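PDB 5I2A: diol-dehydratase from Roseburia inulinivorans, which probably dehydrates 1,2-propanediol without vitamin B12, as a lyase of the glycyl radical enzyme family. Local coordinates for residues W95-F100 and A123-W128; A392-A397 and S772-I777; Q487-F492 and T567-V572. All coordinates share one frame; numbering follows the deposited sequence.

In the fold
Read from the N terminus, the chain illustrates how one large fold is fastened at several ranges. Contact 1 comes first and is the most local: it closes a loop of 22 residues and ties the short helix 94-97 to helix 115-125. It is complete before the others open. Contact 2 begins at helix 391-402 and closes at helix 766-781, joining the pyruvate formate lyase-like part of the chain to its glycine radical part. Inside that long loop nests contact 3, which sets the start of helix 489-521 against helix 558-574. None of the loops cross. The three sites are well separated, with centres 43 to 51 Å apart, and contacts 1 and 2 lie on opposite sides of the chain's centre.

Contact 1: W95-F100 and A123-W128; sequences WLEAEF and AADAYW
A pair of acids, Glu97 and Asp125, forms this contact, joining the short helix 94-97 to helix 115-125 in a partly buried part of the helical framework. Their side chains approach from opposite directions, and Glu97 OE2 comes within 2.8 Å of Asp125 OD2. The two carboxylate planes are only 22° apart. Glu97 reaches across because its chain is extended beyond CG (chi2 -173°); its OE2 also lies 3.1 Å from Asp125 CB. Two oxygens this close would repel if both groups were fully ionised, so one acid probably carries a proton; the pair would then behave as a single negative charge. Glu97 also rests on Leu122 and Asp125 on Tyr93, and the Phe100 ring lies with one face 3.7 Å under Glu97 CA while touching Leu122 and Lys118. Replacing Glu97 by an alanine would probably leave the buried Asp125 without its carboxyl partner and so alter how readily it ionises. The arrangement is consistent with a proton-sharing carboxyl-carboxylate pair, here between two helices of the pyruvate formate lyase-like part of the chain.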
loop_
_atom_site.group_PDB
_atom_site.type_symbol
_atom_site.label_atom_id
_atom_site.label_comp_id
_atom_site.label_asym_id
_atom_site.label_seq_id
_atom_site.Cartn_x
_atom_site.Cartn_y
_atom_site.Cartn_z
ATOM N N TRP A 95 12.750 -19.420 -11.043
ATOM C CA TRP A 95 13.350 -20.694 -10.618
ATOM C C TRP A 95 12.837 -21.845 -11.478
ATOM O O TRP A 95 13.569 -22.776 -11.787
ATOM C CB TRP A 95 13.059 -20.985 -9.133
ATOM C CG TRP A 95 11.592 -21.176 -8.829
ATOM C CD1 TRP A 95 10.718 -20.221 -8.393
ATOM C CD2 TRP A 95 10.828 -22.385 -8.950
ATOM N NE1 TRP A 95 9.465 -20.756 -8.235
ATOM C CE2 TRP A 95 9.503 -22.083 -8.566
ATOM C CE3 TRP A 95 11.132 -23.691 -9.341
ATOM C CZ2 TRP A 95 8.484 -23.034 -8.574
ATOM C CZ3 TRP A 95 10.121 -24.639 -9.342
ATOM C CH2 TRP A 95 8.817 -24.309 -8.956
ATOM N N LEU A 96 11.570 -21.772 -11.859
ATOM C CA LEU A 96 10.918 -22.872 -12.555
ATOM C C LEU A 96 11.365 -22.929 -14.012
ATOM O O LEU A 96 11.652 -23.996 -14.535
ATOM C CB LEU A 96 9.393 -22.738 -12.449
ATOM C CG LEU A 96 8.577 -23.745 -13.260
ATOM C CD1 LEU A 96 8.978 -25.186 -12.932
ATOM C CD2 LEU A 96 7.091 -23.525 -13.034
ATOM N N GLU A 97 11.424 -21.773 -14.659
ATOM C CA GLU A 97 11.937 -21.700 -16.014
ATOM C C GLU A 97 13.366 -22.213 -16.069
ATOM O O GLU A 97 13.728 -22.878 -17.017
ATOM C CB GLU A 97 11.860 -20.269 -16.549
ATOM C CG GLU A 97 10.440 -19.780 -16.701
ATOM C CD GLU A 97 10.360 -18.427 -17.382
ATOM O OE1 GLU A 97 11.417 -17.863 -17.702
ATOM O OE2 GLU A 97 9.241 -17.939 -17.600
ATOM N N ALA A 98 14.158 -21.932 -15.034
ATOM C CA ALA A 98 15.546 -22.389 -14.983
ATOM C C ALA A 98 15.653 -23.904 -14.807
ATOM O O ALA A 98 16.713 -24.477 -15.026
ATOM C CB ALA A 98 16.303 -21.690 -13.860
ATOM N N GLU A 99 14.565 -24.549 -14.400
ATOM C CA GLU A 99 14.582 -25.994 -14.184
ATOM C C GLU A 99 13.794 -26.759 -15.242
ATOM O O GLU A 99 13.526 -27.941 -15.065
ATOM C CB GLU A 99 14.017 -26.349 -12.797
ATOM C CG GLU A 99 14.904 -25.938 -11.644
ATOM C CD GLU A 99 14.446 -26.501 -10.299
ATOM O OE1 GLU A 99 14.092 -27.703 -10.217
ATOM O OE2 GLU A 99 14.463 -25.732 -9.319
ATOM N N PHE A 100 13.401 -26.089 -16.320
ATOM C CA PHE A 100 12.590 -26.749 -17.352
ATOM C C PHE A 100 13.170 -28.085 -17.831
ATOM O O PHE A 100 12.433 -29.037 -18.051
ATOM C CB PHE A 100 12.415 -25.841 -18.571
ATOM C CG PHE A 100 11.267 -24.876 -18.465
ATOM C CD1 PHE A 100 10.393 -24.923 -17.393
ATOM C CD2 PHE A 100 11.062 -23.918 -19.455
ATOM C CE1 PHE A 100 9.343 -24.044 -17.302
ATOM C CE2 PHE A 100 10.022 -23.040 -19.367
ATOM C CZ PHE A 100 9.153 -23.102 -18.289
ATOM N N ALA A 123 5.353 -17.724 -22.047
ATOM C CA ALA A 123 4.529 -16.622 -22.504
ATOM C C ALA A 123 3.762 -15.991 -21.349
ATOM O O ALA A 123 3.685 -14.771 -21.242
ATOM C CB ALA A 123 3.553 -17.092 -23.587
ATOM N N ALA A 124 3.175 -16.826 -20.500
ATOM C CA ALA A 124 2.413 -16.307 -19.373
ATOM C C ALA A 124 3.317 -15.630 -18.340
ATOM O O ALA A 124 2.975 -14.570 -17.836
ATOM C CB ALA A 124 1.605 -17.411 -18.730
ATOM N N ASP A 125 4.468 -16.228 -18.043
ATOM C CA ASP A 125 5.353 -15.709 -17.003
ATOM C C ASP A 125 5.904 -14.315 -17.329
ATOM O O ASP A 125 6.186 -13.529 -16.426
ATOM C CB ASP A 125 6.550 -16.632 -16.774
ATOM C CG ASP A 125 6.186 -17.966 -16.131
ATOM O OD1 ASP A 125 5.084 -18.130 -15.586
ATOM O OD2 ASP A 125 7.046 -18.860 -16.178
ATOM N N ALA A 126 6.096 -14.031 -18.617
ATOM C CA ALA A 126 6.750 -12.795 -19.023
ATOM C C ALA A 126 6.033 -11.582 -18.446
ATOM O O ALA A 126 6.654 -10.585 -18.129
ATOM C CB ALA A 126 6.827 -12.695 -20.549
ATOM N N TYR A 127 4.722 -11.693 -18.305
ATOM C CA TYR A 127 3.917 -10.642 -17.719
ATOM C C TYR A 127 4.309 -10.310 -16.273
ATOM O O TYR A 127 4.183 -9.165 -15.843
ATOM C CB TYR A 127 2.438 -11.029 -17.752
ATOM C CG TYR A 127 1.556 -9.958 -17.147
ATOM C CD1 TYR A 127 1.258 -8.796 -17.855
ATOM C CD2 TYR A 127 1.055 -10.092 -15.864
ATOM C CE1 TYR A 127 0.465 -7.808 -17.302
ATOM C CE2 TYR A 127 0.275 -9.116 -15.303
ATOM C CZ TYR A 127 -0.025 -7.978 -16.030
ATOM O OH TYR A 127 -0.817 -7.025 -15.467
ATOM N N TRP A 128 4.766 -11.320 -15.535
ATOM C CA TRP A 128 4.972 -11.193 -14.094
ATOM C C TRP A 128 6.350 -10.669 -13.740
ATOM O O TRP A 128 6.624 -10.380 -12.579
ATOM C CB TRP A 128 4.691 -12.543 -13.399
ATOM C CG TRP A 128 3.225 -12.790 -13.460
ATOM C CD1 TRP A 128 2.551 -13.506 -14.413
ATOM C CD2 TRP A 128 2.229 -12.238 -12.590
ATOM N NE1 TRP A 128 1.205 -13.448 -14.173
ATOM C CE2 TRP A 128 0.979 -12.675 -13.061
ATOM C CE3 TRP A 128 2.274 -11.424 -11.451
ATOM C CZ2 TRP A 128 -0.213 -12.332 -12.437
ATOM C CZ3 TRP A 128 1.095 -11.086 -10.831
ATOM C CH2 TRP A 128 -0.138 -11.542 -11.326
#

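Contact 2: A392-A397 and S772-I777; sequences ALLMRA and SFISLI
Apolar contact carries the meeting of helix 391-402 with helix 766-781, and Ile774 is its centre. The terminal methyl of Ile774 does most of the touching: CD1 lies 3.9 Å from Leu394 CB. More loosely, Leu394 CD1 lies beside Ile774 CG2, at 4.3 Å. The Ile774 methyl is aimed by CG1 standing beside its own backbone N (chi1 -63°), and the second torsion (chi2 -63°) then places CD1. Another loose touch comes from Met395, whose SD is 4.5 Å from Ile774 CG1. The CA-CB bond of Met395 points away from the other helix, but the chain bends at each torsion and brings the sulfur back toward Ile774; the Met395 side chain also touches Glu767, Leu770 and Glu771.

Contact with the backbone is the second kind. Ile774 CD1 sits 3.6 Å from Leu394 O, a van der Waals approach of methyl to carbonyl. The helix backbones are nearest at Leu394 and Ile774, whose CA atoms are 7.4 Å apart.

Beyond the pair, Leu394 packs on Ile383 and Val385 of strand 380-385, while Phe773 meets Phe790 of strand 787-792 edge-to-face; both helices thus cover strands of one mixed sheet. With no hydrogen bond between the two segments, their contact rests on van der Waals packing and probably on the partial exclusion of water, an interaction with little directional preference of its own.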
loop_
_atom_site.group_PDB
_atom_site.type_symbol
_atom_site.label_atom_id
_atom_site.label_comp_id
_atom_site.label_asym_id
_atom_site.label_seq_id
_atom_site.Cartn_x
_atom_site.Cartn_y
_atom_site.Cartn_z
ATOM N N ALA A 392 -9.611 -45.696 24.810
ATOM C CA ALA A 392 -9.891 -46.418 23.577
ATOM C C ALA A 392 -9.340 -45.671 22.356
ATOM O O ALA A 392 -8.867 -46.292 21.412
ATOM C CB ALA A 392 -11.388 -46.651 23.420
ATOM N N LEU A 393 -9.414 -44.344 22.371
ATOM C CA LEU A 393 -8.925 -43.573 21.237
ATOM C C LEU A 393 -7.400 -43.623 21.226
ATOM O O LEU A 393 -6.801 -43.785 20.171
ATOM C CB LEU A 393 -9.433 -42.119 21.276
ATOM C CG LEU A 393 -9.085 -41.288 20.032
ATOM C CD1 LEU A 393 -9.792 -41.813 18.781
ATOM C CD2 LEU A 393 -9.396 -39.797 20.262
ATOM N N LEU A 394 -6.779 -43.513 22.400
ATOM C CA LEU A 394 -5.319 -43.573 22.497
ATOM C C LEU A 394 -4.793 -44.916 22.018
ATOM O O LEU A 394 -3.786 -44.973 21.312
ATOM C CB LEU A 394 -4.839 -43.319 23.928
ATOM C CG LEU A 394 -5.064 -41.915 24.512
ATOM C CD1 LEU A 394 -4.463 -41.811 25.901
ATOM C CD2 LEU A 394 -4.509 -40.814 23.596
ATOM N N MET A 395 -5.468 -46.000 22.403
ATOM C CA MET A 395 -5.044 -47.327 21.970
ATOM C C MET A 395 -5.232 -47.507 20.457
ATOM O O MET A 395 -4.391 -48.097 19.790
ATOM C CB MET A 395 -5.794 -48.410 22.749
ATOM C CG MET A 395 -5.366 -48.483 24.214
ATOM S SD MET A 395 -3.694 -49.176 24.425
ATOM C CE MET A 395 -4.022 -50.901 24.099
ATOM N N ARG A 396 -6.323 -46.980 19.919
ATOM C CA ARG A 396 -6.545 -47.035 18.483
ATOM C C ARG A 396 -5.478 -46.233 17.719
ATOM O O ARG A 396 -5.038 -46.629 16.641
ATOM C CB ARG A 396 -7.935 -46.507 18.146
ATOM C CG ARG A 396 -8.284 -46.606 16.698
ATOM C CD ARG A 396 -8.705 -48.024 16.329
ATOM N NE ARG A 396 -9.099 -48.104 14.929
ATOM C CZ ARG A 396 -8.270 -48.421 13.938
ATOM N NH1 ARG A 396 -6.996 -48.695 14.200
ATOM N NH2 ARG A 396 -8.717 -48.474 12.686
ATOM N N ALA A 397 -5.071 -45.100 18.283
ATOM C CA ALA A 397 -3.995 -44.303 17.696
ATOM C C ALA A 397 -2.694 -45.111 17.695
ATOM O O ALA A 397 -1.976 -45.153 16.699
ATOM C CB ALA A 397 -3.816 -42.988 18.458
ATOM N N SER A 772 2.629 -49.823 26.965
ATOM C CA SER A 772 3.874 -49.190 27.383
ATOM C C SER A 772 4.268 -48.059 26.415
ATOM O O SER A 772 4.915 -47.104 26.825
ATOM C CB SER A 772 5.007 -50.214 27.515
ATOM O OG SER A 772 4.999 -51.104 26.437
ATOM N N PHE A 773 3.852 -48.166 25.154
ATOM C CA PHE A 773 3.981 -47.070 24.188
ATOM C C PHE A 773 3.272 -45.812 24.711
ATOM O O PHE A 773 3.886 -44.747 24.819
ATOM C CB PHE A 773 3.411 -47.496 22.834
ATOM C CG PHE A 773 3.306 -46.387 21.809
ATOM C CD1 PHE A 773 4.417 -45.960 21.108
ATOM C CD2 PHE A 773 2.077 -45.815 21.514
ATOM C CE1 PHE A 773 4.310 -44.966 20.137
ATOM C CE2 PHE A 773 1.957 -44.825 20.548
ATOM C CZ PHE A 773 3.081 -44.399 19.855
ATOM N N ILE A 774 1.999 -45.950 25.070
ATOM C CA ILE A 774 1.228 -44.829 25.623
ATOM C C ILE A 774 1.892 -44.253 26.890
ATOM O O ILE A 774 1.954 -43.034 27.068
ATOM C CB ILE A 774 -0.227 -45.245 25.943
ATOM C CG1 ILE A 774 -0.980 -45.653 24.673
ATOM C CG2 ILE A 774 -0.971 -44.143 26.698
ATOM C CD1 ILE A 774 -1.136 -44.550 23.673
ATOM N N SER A 775 2.398 -45.125 27.756
ATOM C CA SER A 775 3.078 -44.689 28.975
ATOM C C SER A 775 4.361 -43.926 28.699
ATOM O O SER A 775 4.721 -43.025 29.446
ATOM C CB SER A 775 3.397 -45.888 29.877
ATOM O OG SER A 775 2.206 -46.428 30.401
ATOM N N LEU A 776 5.075 -44.322 27.655
ATOM C CA LEU A 776 6.264 -43.588 27.236
ATOM C C LEU A 776 5.900 -42.144 26.910
ATOM O O LEU A 776 6.529 -41.212 27.414
ATOM C CB LEU A 776 6.915 -44.251 26.023
ATOM C CG LEU A 776 8.161 -43.576 25.457
ATOM C CD1 LEU A 776 9.313 -43.655 26.446
ATOM C CD2 LEU A 776 8.558 -44.207 24.124
ATOM N N ILE A 777 4.874 -41.974 26.079
ATOM C CA ILE A 777 4.389 -40.651 25.692
ATOM C C ILE A 777 3.931 -39.833 26.906
ATOM O O ILE A 777 4.322 -38.685 27.068
ATOM C CB ILE A 777 3.227 -40.755 24.689
ATOM C CG1 ILE A 777 3.696 -41.421 23.392
ATOM C CG2 ILE A 777 2.646 -39.363 24.385
ATOM C CD1 ILE A 777 2.553 -41.767 22.430
#

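Contact 3: Q487-F492 and T567-V572; sequences QSFDEF and TIKKLV
Two phenylalanine rings of residues 487-492, Phe489 and Phe492, receive Lys569 and Ile568 of the neighbouring helix. Over one face of the Phe489 ring lies Lys569 CB, 3.7 Å from the ring centroid and 13° off the normal, a CH-pi contact. At the edge of the same ring, near its plane, Ile568 CG2 stands 4.2 Å from Phe489 CD1. The Phe492 ring has Ile568 CG2 above one face, over its centre but 4.3 Å from the plane; the tighter touch is made by the other branch, Ile568 CD1, 3.4 Å from Phe492 CZ. One isoleucine therefore serves both rings, its CG2 at the edge of one and over the face of the other.

Each phenylalanine has CG opposite its backbone N (chi1 175° in Phe489), a shared rotation that sends both rings toward helix 558-574 from positions three residues apart. Lys569 crosses the Phe489 side chain at about a right angle. Its extended methylenes pass over the ring, CG 3.8 Å from Phe489 CD2, and carry NZ onward to a salt bridge with Glu662. The lysine is thus apolar along its stem and ionic at its end. Phe492 also meets Phe466 edge-to-face, and Ile568 packs on Leu583.

Polar bonds cap the start of helix 489-521. Ser488 OG accepts from Glu491 N at 3.3 Å, and Gln487 N donates to Glu491 OE2 at 3.1 Å, reaching it from above the carboxylate plane. The arrangement combines a serine N-cap at the start of helix 489-521 with helix-helix packing, Phe489 and Phe492 lying against Ile568 and Lys569 of helix 558-574 in the pyruvate formate lyase-like fold.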
loop_
_atom_site.group_PDB
_atom_site.type_symbol
_atom_site.label_atom_id
_atom_site.label_comp_id
_atom_site.label_asym_id
_atom_site.label_seq_id
_atom_site.Cartn_x
_atom_site.Cartn_y
_atom_site.Cartn_z
ATOM N N GLN A 487 38.978 -16.491 27.625
ATOM C CA GLN A 487 39.641 -16.976 28.836
ATOM C C GLN A 487 38.786 -17.943 29.640
ATOM O O GLN A 487 39.279 -18.589 30.561
ATOM C CB GLN A 487 40.040 -15.801 29.735
ATOM C CG GLN A 487 40.973 -14.792 29.079
ATOM C CD GLN A 487 42.378 -15.327 28.871
ATOM O OE1 GLN A 487 42.988 -15.872 29.790
ATOM N NE2 GLN A 487 42.898 -15.171 27.658
ATOM N N SER A 488 37.505 -18.033 29.315
ATOM C CA SER A 488 36.605 -18.911 30.058
ATOM C C SER A 488 35.495 -19.428 29.167
ATOM O O SER A 488 35.243 -18.864 28.098
ATOM C CB SER A 488 35.993 -18.180 31.245
ATOM O OG SER A 488 35.140 -17.142 30.790
ATOM N N PHE A 489 34.817 -20.481 29.611
ATOM C CA PHE A 489 33.691 -21.001 28.848
ATOM C C PHE A 489 32.583 -19.957 28.759
ATOM O O PHE A 489 31.966 -19.807 27.719
ATOM C CB PHE A 489 33.151 -22.285 29.456
ATOM C CG PHE A 489 31.925 -22.789 28.771
ATOM C CD1 PHE A 489 31.994 -23.264 27.467
ATOM C CD2 PHE A 489 30.700 -22.771 29.416
ATOM C CE1 PHE A 489 30.871 -23.726 26.827
ATOM C CE2 PHE A 489 29.562 -23.229 28.782
ATOM C CZ PHE A 489 29.644 -23.707 27.484
ATOM N N ASP A 490 32.348 -19.225 29.846
ATOM C CA ASP A 490 31.357 -18.158 29.835
ATOM C C ASP A 490 31.611 -17.129 28.724
ATOM O O ASP A 490 30.669 -16.599 28.157
ATOM C CB ASP A 490 31.304 -17.444 31.186
ATOM C CG ASP A 490 30.687 -18.299 32.270
ATOM O OD1 ASP A 490 30.121 -19.355 31.939
ATOM O OD2 ASP A 490 30.761 -17.914 33.451
ATOM N N GLU A 491 32.877 -16.848 28.423
ATOM C CA GLU A 491 33.213 -15.891 27.366
ATOM C C GLU A 491 32.880 -16.437 25.981
ATOM O O GLU A 491 32.415 -15.704 25.106
ATOM C CB GLU A 491 34.692 -15.510 27.415
ATOM C CG GLU A 491 35.025 -14.397 28.401
ATOM C CD GLU A 491 36.508 -14.063 28.412
ATOM O OE1 GLU A 491 37.054 -13.855 29.511
ATOM O OE2 GLU A 491 37.125 -14.015 27.327
ATOM N N PHE A 492 33.144 -17.721 25.781
ATOM C CA PHE A 492 32.756 -18.383 24.545
ATOM C C PHE A 492 31.232 -18.350 24.412
ATOM O O PHE A 492 30.721 -18.000 23.364
ATOM C CB PHE A 492 33.275 -19.822 24.510
ATOM C CG PHE A 492 33.053 -20.524 23.188
ATOM C CD1 PHE A 492 31.806 -21.039 22.856
ATOM C CD2 PHE A 492 34.096 -20.696 22.299
ATOM C CE1 PHE A 492 31.594 -21.680 21.648
ATOM C CE2 PHE A 492 33.902 -21.349 21.093
ATOM C CZ PHE A 492 32.643 -21.837 20.766
ATOM N N THR A 567 31.453 -30.277 24.816
ATOM C CA THR A 567 32.821 -30.564 24.393
ATOM C C THR A 567 33.787 -29.426 24.751
ATOM O O THR A 567 34.848 -29.642 25.349
ATOM C CB THR A 567 32.891 -30.800 22.893
ATOM O OG1 THR A 567 32.328 -32.077 22.588
ATOM C CG2 THR A 567 34.344 -30.733 22.391
ATOM N N ILE A 568 33.392 -28.211 24.397
ATOM C CA ILE A 568 34.231 -27.037 24.597
ATOM C C ILE A 568 34.445 -26.766 26.075
ATOM O O ILE A 568 35.570 -26.534 26.512
ATOM C CB ILE A 568 33.620 -25.805 23.922
ATOM C CG1 ILE A 568 33.619 -26.010 22.403
ATOM C CG2 ILE A 568 34.388 -24.537 24.299
ATOM C CD1 ILE A 568 32.627 -25.146 21.678
ATOM N N LYS A 569 33.360 -26.827 26.841
ATOM C CA LYS A 569 33.422 -26.595 28.273
ATOM C C LYS A 569 34.317 -27.621 28.975
ATOM O O LYS A 569 35.176 -27.242 29.766
ATOM C CB LYS A 569 32.023 -26.615 28.878
ATOM C CG LYS A 569 31.972 -26.214 30.333
ATOM C CD LYS A 569 30.627 -26.570 30.947
ATOM C CE LYS A 569 30.393 -25.818 32.253
ATOM N NZ LYS A 569 29.361 -26.473 33.090
ATOM N N LYS A 570 34.132 -28.902 28.663
ATOM C CA LYS A 570 34.875 -29.986 29.317
ATOM C C LYS A 570 36.309 -30.168 28.840
ATOM O O LYS A 570 37.236 -30.102 29.635
ATOM C CB LYS A 570 34.156 -31.313 29.135
ATOM C CG LYS A 570 32.963 -31.487 30.020
ATOM C CD LYS A 570 33.326 -31.343 31.473
ATOM C CE LYS A 570 32.089 -31.460 32.329
ATOM N NZ LYS A 570 32.354 -31.116 33.751
ATOM N N LEU A 571 36.496 -30.386 27.546
ATOM C CA LEU A 571 37.809 -30.749 27.027
ATOM C C LEU A 571 38.750 -29.568 26.808
ATOM O O LEU A 571 39.959 -29.738 26.862
ATOM C CB LEU A 571 37.664 -31.526 25.720
ATOM C CG LEU A 571 36.818 -32.788 25.819
ATOM C CD1 LEU A 571 36.901 -33.577 24.530
ATOM C CD2 LEU A 571 37.282 -33.620 27.003
ATOM N N VAL A 572 38.216 -28.375 26.564
ATOM C CA VAL A 572 39.093 -27.236 26.322
ATOM C C VAL A 572 39.344 -26.405 27.591
ATOM O O VAL A 572 40.494 -26.181 27.952
ATOM C CB VAL A 572 38.544 -26.324 25.202
ATOM C CG1 VAL A 572 39.402 -25.076 25.058
ATOM C CG2 VAL A 572 38.494 -27.075 23.880
#